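Local coordinates for protein type III restriction-modification enzyme EcoP15I Mod subunit (Escherichia coli, PDB 4ZCF) that methylates the second adenine of the asymmetric DNA site CAGCAG, using S-adenosylmethionine, and joins the Res subunit for DNA restriction, at residues L106-K118 with W549-I561. Numbering follows the deposited sequence.
Sequences LKHMVNAYAEKVK and WCLYDGSLLTTPI
Tyr113 and Asn111, in the last turn of helix 102-113, dock on the C-terminal end of helix 539-552 and the loop after it, an interdomain contact between the methyltransferase fold and the C-terminal domain. The backbones come closest at Ala112 and Gly554, whose CA atoms lie 4.1 Å apart. Gly554 has positive phi and closes helix 539-552 in a Schellman motif; a CB there would press on the preceding carbonyl oxygen, and its CA sits against Asn111 O. Asn111 ND2 donates to Tyr552 O at 2.8 Å, a bond that uses a carbonyl lone pair and lies near the amide plane, which is consistent with this rotation of the amide, since ND2 rather than OD1 must face the carbonyl. The same ND2 also lies over one face of the Tyr552 ring, the amide and ring planes being 63° apart. Tyr113 reaches across with CG anti to its carbonyl carbon (chi1 -64°), and its OH accepts from Leu557 N at 2.7 Å. The N-H...O angle of 140° marks this bond as bent. Leu556 CD2 makes a CH-pi contact 4.0 Å from the centroid of the Tyr113 ring, while Leu551 CD1 meets the ring edge at CE2. Leu551 CD1 also packs on Ala112 CB at 3.7 Å, and its CD2 lies near His108 O. A leucine in place of Tyr113 would probably leave Leu557 N without its acceptor and Leu556 CD2 without the ring face it rests on. Beyond the interface, Leu106 and Val110 pack on helix 171-188, and Val117 on strand 434-439 of the large mixed sheet; from 549-561, Trp549 and Cys550 touch Tyr579 of strand 577-580, in the sheet of the C-terminal domain.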
# COMPACT_ATOMS: atom_id res chain seq x y z
N LEU A 106 -16.60 -10.63 -5.08
CA LEU A 106 -16.04 -9.31 -4.73
C LEU A 106 -16.64 -8.21 -5.60
O LEU A 106 -16.96 -7.15 -5.08
CB LEU A 106 -14.51 -9.29 -4.85
CG LEU A 106 -13.69 -10.07 -3.83
CD1 LEU A 106 -12.26 -10.18 -4.27
CD2 LEU A 106 -13.79 -9.44 -2.46
N LYS A 107 -16.85 -8.48 -6.92
CA LYS A 107 -17.52 -7.54 -7.84
C LYS A 107 -18.94 -7.18 -7.38
O LYS A 107 -19.33 -6.02 -7.55
CB LYS A 107 -17.54 -8.07 -9.27
CG LYS A 107 -16.18 -8.03 -9.96
CD LYS A 107 -16.29 -8.69 -11.31
CE LYS A 107 -14.99 -8.64 -12.07
NZ LYS A 107 -15.13 -9.34 -13.38
N HIS A 108 -19.70 -8.13 -6.78
CA HIS A 108 -21.05 -7.85 -6.26
C HIS A 108 -21.00 -6.97 -4.97
O HIS A 108 -22.00 -6.32 -4.61
CB HIS A 108 -21.82 -9.15 -5.95
CG HIS A 108 -22.36 -9.88 -7.14
ND1 HIS A 108 -23.54 -9.52 -7.73
CD2 HIS A 108 -21.88 -10.98 -7.77
CE1 HIS A 108 -23.72 -10.37 -8.73
NE2 HIS A 108 -22.74 -11.25 -8.80
N MET A 109 -19.85 -6.99 -4.25
CA MET A 109 -19.71 -6.26 -2.98
C MET A 109 -19.42 -4.78 -3.12
O MET A 109 -19.72 -4.01 -2.22
CB MET A 109 -18.67 -6.92 -2.08
CG MET A 109 -18.98 -8.38 -1.77
SD MET A 109 -17.75 -9.22 -0.74
CE MET A 109 -17.78 -8.17 0.75
N VAL A 110 -18.84 -4.39 -4.26
CA VAL A 110 -18.39 -3.03 -4.60
C VAL A 110 -19.39 -1.92 -4.30
O VAL A 110 -19.02 -0.94 -3.63
CB VAL A 110 -17.77 -2.97 -6.01
CG1 VAL A 110 -17.43 -1.54 -6.40
CG2 VAL A 110 -16.52 -3.85 -6.09
N ASN A 111 -20.66 -2.07 -4.73
CA ASN A 111 -21.68 -1.04 -4.46
C ASN A 111 -22.01 -0.88 -3.01
O ASN A 111 -22.38 0.22 -2.62
CB ASN A 111 -22.96 -1.30 -5.25
CG ASN A 111 -22.79 -1.28 -6.74
OD1 ASN A 111 -21.70 -1.08 -7.29
ND2 ASN A 111 -23.90 -1.49 -7.44
N ALA A 112 -21.88 -1.96 -2.21
CA ALA A 112 -22.24 -1.89 -0.79
C ALA A 112 -21.05 -1.82 0.18
O ALA A 112 -21.16 -1.16 1.21
CB ALA A 112 -23.17 -3.06 -0.42
N TYR A 113 -19.93 -2.49 -0.16
CA TYR A 113 -18.72 -2.68 0.65
C TYR A 113 -17.50 -1.86 0.31
O TYR A 113 -16.49 -1.97 1.02
CB TYR A 113 -18.38 -4.17 0.80
CG TYR A 113 -19.47 -4.91 1.55
CD1 TYR A 113 -19.46 -4.96 2.94
CD2 TYR A 113 -20.58 -5.44 0.88
CE1 TYR A 113 -20.49 -5.59 3.64
CE2 TYR A 113 -21.62 -6.03 1.58
CZ TYR A 113 -21.57 -6.12 2.95
OH TYR A 113 -22.57 -6.76 3.63
N ALA A 114 -17.48 -1.14 -0.77
CA ALA A 114 -16.48 -0.13 -0.93
C ALA A 114 -16.84 1.02 -0.05
O ALA A 114 -17.99 1.32 0.06
CB ALA A 114 -16.45 0.31 -2.37
N GLU A 115 -15.88 1.73 0.53
CA GLU A 115 -14.71 1.20 1.17
C GLU A 115 -15.06 1.01 2.62
O GLU A 115 -15.06 1.95 3.36
CB GLU A 115 -13.62 2.27 1.10
CG GLU A 115 -13.71 3.25 -0.08
CD GLU A 115 -12.88 4.51 0.05
OE1 GLU A 115 -13.13 5.32 0.94
OE2 GLU A 115 -11.99 4.74 -0.78
N LYS A 116 -15.35 -0.21 3.02
CA LYS A 116 -15.90 -0.46 4.35
C LYS A 116 -15.18 -1.50 5.17
O LYS A 116 -15.47 -1.59 6.37
CB LYS A 116 -17.39 -0.83 4.25
CG LYS A 116 -18.23 0.19 3.55
CD LYS A 116 -19.43 0.63 4.36
CE LYS A 116 -20.14 1.78 3.66
NZ LYS A 116 -20.50 1.42 2.25
N VAL A 117 -14.29 -2.30 4.53
CA VAL A 117 -13.48 -3.38 5.13
C VAL A 117 -12.26 -2.79 5.86
O VAL A 117 -11.52 -2.02 5.25
CB VAL A 117 -13.08 -4.44 4.06
CG1 VAL A 117 -12.40 -5.65 4.69
CG2 VAL A 117 -14.29 -4.89 3.25
N LYS A 118 -12.06 -3.14 7.14
CA LYS A 118 -10.91 -2.65 7.93
C LYS A 118 -9.68 -3.52 7.70
O LYS A 118 -8.56 -3.03 7.78
CB LYS A 118 -11.23 -2.63 9.44
CG LYS A 118 -10.49 -1.54 10.21
CD LYS A 118 -10.80 -1.62 11.70
CE LYS A 118 -10.26 -0.47 12.55
NZ LYS A 118 -8.80 -0.21 12.35
N TRP A 549 -30.97 -6.99 -5.90
CA TRP A 549 -31.36 -5.59 -5.99
C TRP A 549 -30.98 -4.81 -4.77
O TRP A 549 -30.48 -3.71 -4.92
CB TRP A 549 -32.86 -5.45 -6.27
CG TRP A 549 -33.30 -5.78 -7.67
CD1 TRP A 549 -32.57 -6.42 -8.64
CD2 TRP A 549 -34.59 -5.53 -8.23
NE1 TRP A 549 -33.34 -6.57 -9.77
CE2 TRP A 549 -34.59 -6.06 -9.54
CE3 TRP A 549 -35.75 -4.88 -7.76
CZ2 TRP A 549 -35.71 -5.96 -10.38
CZ3 TRP A 549 -36.85 -4.80 -8.59
CH2 TRP A 549 -36.82 -5.32 -9.89
N CYS A 550 -31.20 -5.36 -3.56
CA CYS A 550 -30.84 -4.69 -2.30
C CYS A 550 -29.32 -4.45 -2.18
O CYS A 550 -28.91 -3.43 -1.65
CB CYS A 550 -31.37 -5.48 -1.10
SG CYS A 550 -33.12 -5.21 -0.74
N LEU A 551 -28.49 -5.39 -2.68
CA LEU A 551 -27.03 -5.34 -2.63
C LEU A 551 -26.53 -4.33 -3.66
O LEU A 551 -25.82 -3.39 -3.31
CB LEU A 551 -26.41 -6.74 -2.86
CG LEU A 551 -24.87 -6.91 -2.69
CD1 LEU A 551 -24.37 -6.46 -1.33
CD2 LEU A 551 -24.43 -8.32 -3.08
N TYR A 552 -26.99 -4.51 -4.92
CA TYR A 552 -26.72 -3.62 -6.05
C TYR A 552 -27.04 -2.16 -5.67
O TYR A 552 -26.26 -1.27 -5.99
CB TYR A 552 -27.52 -4.06 -7.30
CG TYR A 552 -27.38 -3.10 -8.46
CD1 TYR A 552 -26.29 -3.19 -9.33
CD2 TYR A 552 -28.27 -2.04 -8.63
CE1 TYR A 552 -26.11 -2.26 -10.35
CE2 TYR A 552 -28.08 -1.10 -9.64
CZ TYR A 552 -27.02 -1.23 -10.51
OH TYR A 552 -26.85 -0.33 -11.54
N ASP A 553 -28.15 -1.94 -4.96
CA ASP A 553 -28.62 -0.63 -4.50
C ASP A 553 -27.77 -0.02 -3.38
O ASP A 553 -28.04 1.11 -2.99
CB ASP A 553 -30.13 -0.65 -4.13
CG ASP A 553 -31.07 -0.59 -5.33
OD1 ASP A 553 -30.84 0.25 -6.23
OD2 ASP A 553 -32.08 -1.31 -5.33
N GLY A 554 -26.78 -0.77 -2.89
CA GLY A 554 -25.84 -0.30 -1.88
C GLY A 554 -26.06 -0.70 -0.44
O GLY A 554 -25.35 -0.20 0.44
N SER A 555 -27.03 -1.59 -0.18
CA SER A 555 -27.32 -2.03 1.19
C SER A 555 -26.46 -3.25 1.57
O SER A 555 -26.38 -4.20 0.79
CB SER A 555 -28.81 -2.33 1.38
OG SER A 555 -29.66 -1.57 0.52
N LEU A 556 -25.85 -3.22 2.77
CA LEU A 556 -25.01 -4.31 3.30
C LEU A 556 -25.85 -5.57 3.50
O LEU A 556 -27.01 -5.45 3.92
CB LEU A 556 -24.39 -3.94 4.67
CG LEU A 556 -23.72 -2.58 4.85
CD1 LEU A 556 -23.69 -2.20 6.33
CD2 LEU A 556 -22.32 -2.56 4.27
N LEU A 557 -25.26 -6.77 3.27
CA LEU A 557 -25.98 -8.05 3.46
C LEU A 557 -26.50 -8.28 4.89
O LEU A 557 -27.30 -9.18 5.10
CB LEU A 557 -25.19 -9.26 2.94
CG LEU A 557 -24.82 -9.24 1.46
CD1 LEU A 557 -23.88 -10.39 1.10
CD2 LEU A 557 -26.05 -9.30 0.57
N THR A 558 -26.10 -7.43 5.83
CA THR A 558 -26.52 -7.51 7.24
C THR A 558 -27.76 -6.65 7.52
O THR A 558 -28.46 -6.92 8.50
CB THR A 558 -25.34 -7.24 8.20
OG1 THR A 558 -24.76 -5.95 7.93
CG2 THR A 558 -24.29 -8.34 8.14
N THR A 559 -28.02 -5.62 6.67
CA THR A 559 -29.18 -4.72 6.74
C THR A 559 -30.45 -5.59 6.57
O THR A 559 -30.48 -6.47 5.70
CB THR A 559 -29.07 -3.61 5.66
OG1 THR A 559 -27.80 -2.95 5.77
CG2 THR A 559 -30.18 -2.58 5.75
N PRO A 560 -31.50 -5.42 7.40
CA PRO A 560 -32.68 -6.27 7.25
C PRO A 560 -33.66 -5.78 6.18
O PRO A 560 -33.77 -4.59 5.90
CB PRO A 560 -33.29 -6.30 8.66
CG PRO A 560 -32.50 -5.29 9.49
CD PRO A 560 -31.69 -4.48 8.53
N ILE A 561 -34.34 -6.75 5.55
CA ILE A 561 -35.37 -6.50 4.55
C ILE A 561 -36.72 -6.79 5.24
O ILE A 561 -37.05 -7.95 5.51
CB ILE A 561 -35.16 -7.36 3.26
CG1 ILE A 561 -33.73 -7.19 2.68
CG2 ILE A 561 -36.25 -7.04 2.23
CD1 ILE A 561 -33.28 -8.26 1.70